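Local atomic coordinates of prolyl 4-hydroxylase (Paramecium bursaria Chlorella virus 1, PDB entry 5C5T), a protein that probably hydroxylates prolines in collagen-like chains, as a member of the dioxygenase family that uses iron, 2-oxoglutarate and ascorbate. Residues R106-L109 with N110-H114; T172-P175 with T176-T179; V193-P196 with V197-K200. All blocks are in the same frame, centred on the assembly; numbering follows the deposited sequence.

Contact 1 (R106-L109 with N110-H114); sequences REFL and NSKKH. With MN (manganese (II) ion), chain E.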
loop_
_atom_site.group_PDB
_atom_site.type_symbol
_atom_site.label_atom_id
_atom_site.label_comp_id
_atom_site.label_asym_id
_atom_site.label_seq_id
_atom_site.Cartn_x
_atom_site.Cartn_y
_atom_site.Cartn_z
ATOM N N ARG A 106 7.841 9.219 5.808
ATOM C CA ARG A 106 9.241 9.593 5.925
ATOM C C ARG A 106 9.729 9.460 7.380
ATOM O O ARG A 106 10.820 8.897 7.642
ATOM C CB ARG A 106 9.390 11.017 5.348
ATOM C CG ARG A 106 10.754 11.618 5.513
ATOM C CD ARG A 106 10.783 12.947 4.794
ATOM N NE ARG A 106 9.970 13.926 5.526
ATOM C CZ ARG A 106 8.815 14.466 5.116
ATOM N NH1 ARG A 106 8.257 14.157 3.940
ATOM N NH2 ARG A 106 8.213 15.349 5.905
ATOM N N GLU A 107 8.931 9.923 8.333
ATOM C CA GLU A 107 9.309 9.802 9.738
ATOM C C GLU A 107 9.457 8.333 10.158
ATOM O O GLU A 107 10.326 7.998 10.950
ATOM C CB GLU A 107 8.288 10.509 10.609
ATOM C CG GLU A 107 8.296 12.004 10.373
ATOM C CD GLU A 107 7.236 12.740 11.171
ATOM O OE1 GLU A 107 6.219 12.109 11.529
ATOM O OE2 GLU A 107 7.440 13.944 11.441
ATOM N N PHE A 108 8.577 7.489 9.633
ATOM C CA PHE A 108 8.678 6.022 9.852
ATOM C C PHE A 108 9.966 5.435 9.278
ATOM O O PHE A 108 10.637 4.618 9.915
ATOM C CB PHE A 108 7.448 5.304 9.232
ATOM C CG PHE A 108 7.508 3.798 9.343
ATOM C CD1 PHE A 108 7.158 3.166 10.529
ATOM C CD2 PHE A 108 7.931 3.026 8.267
ATOM C CE1 PHE A 108 7.229 1.783 10.637
ATOM C CE2 PHE A 108 8.013 1.639 8.356
ATOM C CZ PHE A 108 7.668 1.019 9.547
ATOM N N LEU A 109 10.274 5.798 8.045
ATOM C CA LEU A 109 11.466 5.267 7.385
ATOM C C LEU A 109 12.724 5.800 8.094
ATOM O O LEU A 109 13.763 5.152 8.065
ATOM C CB LEU A 109 11.503 5.604 5.894
ATOM C CG LEU A 109 10.489 4.838 5.065
ATOM C CD1 LEU A 109 10.312 5.471 3.699
ATOM C CD2 LEU A 109 10.871 3.364 4.976
ATOM N N ASN A 110 12.609 6.938 8.771
ATOM C CA ASN A 110 13.746 7.483 9.508
ATOM C C ASN A 110 14.199 6.597 10.687
ATOM O O ASN A 110 15.345 6.711 11.138
ATOM C CB ASN A 110 13.442 8.900 10.019
ATOM C CG ASN A 110 13.497 9.973 8.901
ATOM O OD1 ASN A 110 14.071 9.740 7.818
ATOM N ND2 ASN A 110 12.894 11.151 9.165
ATOM N N SER A 111 13.334 5.702 11.152
ATOM C CA SER A 111 13.700 4.693 12.160
ATOM C C SER A 111 14.396 3.475 11.544
ATOM O O SER A 111 14.773 2.542 12.247
ATOM C CB SER A 111 12.448 4.249 12.925
ATOM O OG SER A 111 11.583 3.414 12.132
ATOM N N LYS A 112 14.564 3.479 10.228
ATOM C CA LYS A 112 15.088 2.335 9.504
ATOM C C LYS A 112 16.306 2.740 8.714
ATOM O O LYS A 112 16.587 2.180 7.666
ATOM C CB LYS A 112 14.038 1.769 8.537
ATOM C CG LYS A 112 12.648 1.631 9.080
ATOM C CD LYS A 112 12.546 0.461 10.035
ATOM C CE LYS A 112 11.062 0.103 10.328
ATOM N NZ LYS A 112 10.999 -1.036 11.286
ATOM N N LYS A 113 17.041 3.728 9.209
ATOM C CA LYS A 113 18.171 4.232 8.420
ATOM C C LYS A 113 19.225 3.153 8.190
ATOM O O LYS A 113 19.978 3.211 7.212
ATOM C CB LYS A 113 18.831 5.471 9.059
ATOM C CG LYS A 113 18.429 5.831 10.457
ATOM C CD LYS A 113 19.260 5.097 11.465
ATOM C CE LYS A 113 18.414 4.486 12.547
ATOM N NZ LYS A 113 18.313 3.026 12.266
ATOM N N HIS A 114 19.294 2.147 9.048
ATOM C CA HIS A 114 20.309 1.120 8.828
ATOM C C HIS A 114 19.882 0.099 7.752
ATOM O O HIS A 114 20.672 -0.756 7.348
ATOM C CB HIS A 114 20.652 0.415 10.138
ATOM C CG HIS A 114 19.598 -0.522 10.629
ATOM N ND1 HIS A 114 19.619 -1.872 10.350
ATOM C CD2 HIS A 114 18.507 -0.311 11.399
ATOM C CE1 HIS A 114 18.590 -2.456 10.936
ATOM N NE2 HIS A 114 17.896 -1.531 11.573
HETATM MN MN MN E . 16.447 -1.704 12.950
HETATM O O HOH W 1 15.197 -0.140 12.492
HETATM O O HOH W 2 16.994 0.025 14.418
#
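Two donors from a single residue converge on the carbonyl oxygen Phe108 O, where helix 96-109 gives way to the following loop. The hydroxyl Ser111 OG donates to Phe108 O over 2.7 Å in the plane of that carbonyl, whereas the amide Ser111 N reaches the same oxygen from well above the plane. What lets the hydroxyl turn back is the side-chain torsion of Ser111: with chi1 at 73°, OG sits between its own backbone N and carbonyl carbon. Along the backbone the pattern changes from a donor four residues on, Asn110 N to Arg106 O at 2.9 Å, to donors three residues on, Ser111 N to Phe108 O and then Lys112 N to Leu109 O at 2.8 Å.

Lys112 bends at chi2 (-74°), and its CE meets the ring of Phe108 obliquely, 3.6 Å from CZ. Beyond this methylene the ammonium forms a salt bridge with Glu39, while Phe190 packs against the Phe108 ring.

From the same turn, Ser111 O accepts a hydrogen bond from a water that ligates manganese at 2.0 Å. His114 NE2 binds the metal directly, also at 2.0 Å, and Asp34 and a second water are further ligands. The C-terminal end of helix 96-109 thus leads straight into a manganese site with one backbone carbonyl in its second shell.

Contact 2 (T172-P175 with T176-T179); sequences TDFP and TLKT. With AKG (2-oxoglutaric acid), chain C.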
loop_
_atom_site.group_PDB
_atom_site.type_symbol
_atom_site.label_atom_id
_atom_site.label_comp_id
_atom_site.label_asym_id
_atom_site.label_seq_id
_atom_site.Cartn_x
_atom_site.Cartn_y
_atom_site.Cartn_z
ATOM N N THR A 172 -6.374 -7.995 3.170
ATOM C CA THR A 172 -5.084 -8.027 2.492
ATOM C C THR A 172 -4.412 -9.320 2.915
ATOM O O THR A 172 -4.193 -9.528 4.102
ATOM C CB THR A 172 -4.191 -6.841 2.845
ATOM O OG1 THR A 172 -4.903 -5.623 2.633
ATOM C CG2 THR A 172 -2.904 -6.830 2.015
ATOM N N ASP A 173 -4.121 -10.191 1.946
ATOM C CA ASP A 173 -3.603 -11.505 2.203
ATOM C C ASP A 173 -2.092 -11.545 1.915
ATOM O O ASP A 173 -1.636 -11.062 0.861
ATOM C CB ASP A 173 -4.360 -12.536 1.345
ATOM C CG ASP A 173 -4.049 -13.983 1.709
ATOM O OD1 ASP A 173 -3.600 -14.254 2.839
ATOM O OD2 ASP A 173 -4.233 -14.869 0.858
ATOM N N PHE A 174 -1.318 -12.082 2.860
ATOM C CA PHE A 174 0.087 -12.412 2.632
ATOM C C PHE A 174 0.198 -13.919 2.777
ATOM O O PHE A 174 0.505 -14.438 3.860
ATOM C CB PHE A 174 1.028 -11.692 3.638
ATOM C CG PHE A 174 1.038 -10.174 3.532
ATOM C CD1 PHE A 174 1.960 -9.508 2.768
ATOM C CD2 PHE A 174 0.144 -9.418 4.273
ATOM C CE1 PHE A 174 1.971 -8.132 2.713
ATOM C CE2 PHE A 174 0.149 -8.037 4.208
ATOM C CZ PHE A 174 1.080 -7.398 3.416
ATOM N N PRO A 175 -0.058 -14.673 1.683
ATOM C CA PRO A 175 -0.205 -16.127 1.827
ATOM C C PRO A 175 1.046 -16.854 2.290
ATOM O O PRO A 175 0.922 -17.851 3.003
ATOM C CB PRO A 175 -0.620 -16.589 0.416
ATOM C CG PRO A 175 -0.317 -15.470 -0.467
ATOM C CD PRO A 175 -0.382 -14.197 0.328
ATOM N N THR A 176 2.234 -16.372 1.914
ATOM C CA THR A 176 3.467 -17.038 2.298
ATOM C C THR A 176 3.750 -16.798 3.781
ATOM O O THR A 176 4.364 -17.619 4.449
ATOM C CB THR A 176 4.608 -16.552 1.431
ATOM O OG1 THR A 176 4.256 -16.788 0.066
ATOM C CG2 THR A 176 5.952 -17.237 1.809
ATOM N N LEU A 177 3.248 -15.697 4.317
ATOM C CA LEU A 177 3.424 -15.432 5.718
ATOM C C LEU A 177 2.264 -15.941 6.545
ATOM O O LEU A 177 2.284 -15.839 7.779
ATOM C CB LEU A 177 3.612 -13.941 5.938
ATOM C CG LEU A 177 4.839 -13.293 5.293
ATOM C CD1 LEU A 177 4.764 -11.776 5.469
ATOM C CD2 LEU A 177 6.145 -13.824 5.843
ATOM N N LYS A 178 1.252 -16.513 5.893
ATOM C CA LYS A 178 0.070 -17.091 6.566
ATOM C C LYS A 178 -0.589 -16.075 7.455
ATOM O O LYS A 178 -1.090 -16.397 8.525
ATOM C CB LYS A 178 0.435 -18.376 7.360
ATOM C CG LYS A 178 0.797 -19.480 6.400
ATOM C CD LYS A 178 0.899 -20.826 7.073
ATOM C CE LYS A 178 1.507 -21.835 6.150
ATOM N NZ LYS A 178 0.683 -21.956 4.917
ATOM N N THR A 179 -0.682 -14.848 6.939
ATOM C CA THR A 179 -1.402 -13.804 7.624
ATOM C C THR A 179 -2.309 -12.970 6.680
ATOM O O THR A 179 -1.972 -12.705 5.538
ATOM C CB THR A 179 -0.387 -12.911 8.400
ATOM O OG1 THR A 179 -1.103 -12.044 9.294
ATOM C CG2 THR A 179 0.435 -12.086 7.459
HETATM C C1 AKG C . -1.886 -2.972 -4.455
HETATM O O1 AKG C . -2.617 -2.000 -4.815
HETATM O O2 AKG C . -0.768 -3.127 -5.015
HETATM C C2 AKG C . -2.408 -3.980 -3.469
HETATM O O5 AKG C . -1.822 -5.024 -3.376
HETATM C C3 AKG C . -3.658 -3.662 -2.632
HETATM C C4 AKG C . -3.961 -4.742 -1.626
HETATM C C5 AKG C . -5.361 -4.640 -1.078
HETATM O O3 AKG C . -6.268 -4.077 -1.753
HETATM O O4 AKG C . -5.604 -5.108 0.076
#
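Thr172 to Thr179 are the end of a beta hairpin, turned by Pro175 to Lys178 and closed by a G1 beta bulge, in which Lys178 and Thr179 both face Phe174. The first strand starts at the cosubstrate: Thr172 OG1 donates a hydrogen bond of 2.7 Å to O4 of 2-oxoglutarate, on the carboxylate far from the keto group. With chi1 at -53° this hydroxyl lies beside its backbone N, and it is also hydrogen-bonded to the hydroxyl of Tyr160. Lys217 grips the ligand as well, so the threonine is one part of a polar pocket.

Asp173 continues the strand, its backbone pairing with Ala208 on the side of strand 207-209. Next comes Phe174, the antiparallel hydrogen-bonded partner of Thr179. Phe174 N donates to Thr179 O at 2.8 Å, nearly along the C=O axis, while the return bond from Thr179 N to Phe174 O is weak. On the same face the two side chains run side by side, and the methyl Thr179 CG2 lies 3.9 Å from Phe174 CB. The oxygen Thr179 O lies at the edge of the Phe174 ring, which itself packs edge-to-face with Phe191. Around the bend, Leu177 places its CB 4.1 Å from Phe174 CB, and its side chain also touches Tyr37 and Tyr38.

Pro175 then turns the chain, resting its ring against Leu206. The reversal is completed by Lys178, whose backbone takes up the left-handed conformation (phi 55°, psi 42°) that marks the bulge. There, Lys178 N makes a weak hydrogen bond to Pro175 O at 3.2 Å, and Lys178 CG lies 3.8 Å from the same oxygen.

Contact 3 (V193-P196 with V197-K200); sequences VADP and VTRK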
loop_
_atom_site.group_PDB
_atom_site.type_symbol
_atom_site.label_atom_id
_atom_site.label_comp_id
_atom_site.label_asym_id
_atom_site.label_seq_id
_atom_site.Cartn_x
_atom_site.Cartn_y
_atom_site.Cartn_z
ATOM N N VAL A 193 9.158 -4.678 -0.108
ATOM C CA VAL A 193 8.963 -5.230 -1.460
ATOM C C VAL A 193 10.285 -5.767 -2.052
ATOM O O VAL A 193 10.322 -6.838 -2.665
ATOM C CB VAL A 193 8.325 -4.155 -2.389
ATOM C CG1 VAL A 193 8.229 -4.678 -3.873
ATOM C CG2 VAL A 193 6.930 -3.790 -1.932
ATOM N N ALA A 194 11.366 -5.017 -1.873
ATOM C CA ALA A 194 12.662 -5.411 -2.421
ATOM C C ALA A 194 13.815 -4.925 -1.541
ATOM O O ALA A 194 13.669 -4.020 -0.718
ATOM C CB ALA A 194 12.834 -4.883 -3.889
ATOM N N ASP A 195 14.965 -5.564 -1.750
ATOM C CA ASP A 195 16.168 -5.315 -0.994
ATOM C C ASP A 195 16.800 -4.008 -1.480
ATOM O O ASP A 195 17.043 -3.871 -2.663
ATOM C CB ASP A 195 17.102 -6.516 -1.199
ATOM C CG ASP A 195 18.349 -6.443 -0.372
ATOM O OD1 ASP A 195 18.911 -5.336 -0.210
ATOM O OD2 ASP A 195 18.760 -7.529 0.101
ATOM N N PRO A 196 17.015 -3.025 -0.587
ATOM C CA PRO A 196 17.569 -1.748 -1.052
ATOM C C PRO A 196 18.943 -1.851 -1.699
ATOM O O PRO A 196 19.261 -0.957 -2.477
ATOM C CB PRO A 196 17.647 -0.915 0.231
ATOM C CG PRO A 196 16.544 -1.417 1.051
ATOM C CD PRO A 196 16.508 -2.908 0.794
ATOM N N VAL A 197 19.712 -2.891 -1.403
ATOM C CA VAL A 197 21.075 -3.027 -1.926
ATOM C C VAL A 197 21.019 -3.666 -3.305
ATOM O O VAL A 197 21.500 -3.102 -4.282
ATOM C CB VAL A 197 21.958 -3.834 -0.971
ATOM C CG1 VAL A 197 23.336 -3.966 -1.540
ATOM C CG2 VAL A 197 22.011 -3.154 0.400
ATOM N N THR A 198 20.401 -4.838 -3.391
ATOM C CA THR A 198 20.360 -5.586 -4.667
ATOM C C THR A 198 19.180 -5.259 -5.573
ATOM O O THR A 198 19.186 -5.590 -6.783
ATOM C CB THR A 198 20.305 -7.092 -4.408
ATOM O OG1 THR A 198 19.039 -7.417 -3.808
ATOM C CG2 THR A 198 21.465 -7.547 -3.485
ATOM N N ARG A 199 18.154 -4.665 -4.960
ATOM C CA ARG A 199 16.828 -4.464 -5.579
ATOM C C ARG A 199 16.107 -5.768 -6.035
ATOM O O ARG A 199 15.115 -5.698 -6.748
ATOM C CB ARG A 199 16.959 -3.448 -6.728
ATOM C CG ARG A 199 17.583 -2.121 -6.247
ATOM C CD ARG A 199 17.713 -1.075 -7.359
ATOM N NE ARG A 199 18.180 -1.654 -8.628
ATOM C CZ ARG A 199 19.451 -1.912 -8.916
ATOM N NH1 ARG A 199 20.400 -1.652 -8.021
ATOM N NH2 ARG A 199 19.773 -2.435 -10.097
ATOM N N LYS A 200 16.538 -6.925 -5.543
ATOM C CA LYS A 200 15.803 -8.174 -5.745
ATOM C C LYS A 200 14.578 -8.237 -4.826
ATOM O O LYS A 200 14.646 -7.774 -3.702
ATOM C CB LYS A 200 16.673 -9.407 -5.496
ATOM C CG LYS A 200 17.801 -9.553 -6.523
ATOM C CD LYS A 200 18.583 -10.813 -6.264
ATOM C CE LYS A 200 19.771 -10.909 -7.184
ATOM N NZ LYS A 200 20.659 -12.046 -6.835
HETATM O O HOH W 3 18.542 -9.814 -2.185
HETATM O O HOH W 4 20.222 -0.070 -5.454
#
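The backbone folds back on itself between Asp195 and Lys200, and both the backbone N and the backbone O of Asp195 take part. Asp195 N donates to Lys200 O at 3.0 Å, nearly straight, and inside this outer bond Arg199 N reaches Asp195 O at 2.7 Å with a more bent N-H (131°). The inner bond, from the residue four further on, closes a five-residue alpha-turn; Arg199, at its end, adopts a left-handed conformation with positive phi. Ala194 extends the pairing through a CA-H...O contact to Lys200 O.

Asp195 also works through its side chain. With CG anti to the backbone N (chi1 -175°), its carboxylate leans over the turn, where OD1 accepts from Val197 N at 2.8 Å on the anti side of the carboxylate. Thr198 crosses the same side chain, its OG1 3.4 Å from Asp195 CB. That hydroxyl oxygen accepts from Lys200 N at 3.1 Å, and a water joins it to Asp195 OD2.

On the Arg199 side, a second water receives a hydrogen bond from NH1, in the plane of the guanidinium, and donates to Pro196 O. The rest of the guanidinium bonds the carbonyls of Cys148 and Pro149, while Lys200 forms a salt bridge with Asp145; both long side chains therefore link this turn to the loop containing the Cys144-Cys148 disulfide.

The whole is an alpha-turn reinforced by an Asx turn at Asp195 and an ST turn at Thr198, set in the surface loop between strands 188-192 and 207-209.

Overall arrangement
The three contacts follow one another along the chain without touching, and each handles a place where regular structure ends or the chain reverses. Contact 1 finishes helix 96-109; contact 2 joins strands 172-174 and 179-181 at the margin of the five-stranded sheet; contact 3 lies after strand 188-192 of the six-stranded sheet. Contacts 1 and 3 have centres about 16 Å apart, contacts 2 and 3 about 20 Å, and contacts 1 and 2 about 24 Å. The two sheets match the double-stranded beta-helix core expected of 2-oxoglutarate oxygenases. Contact 1 supplies a manganese ligand and contact 2 a cosubstrate ligand, whereas contact 3 shapes a surface loop.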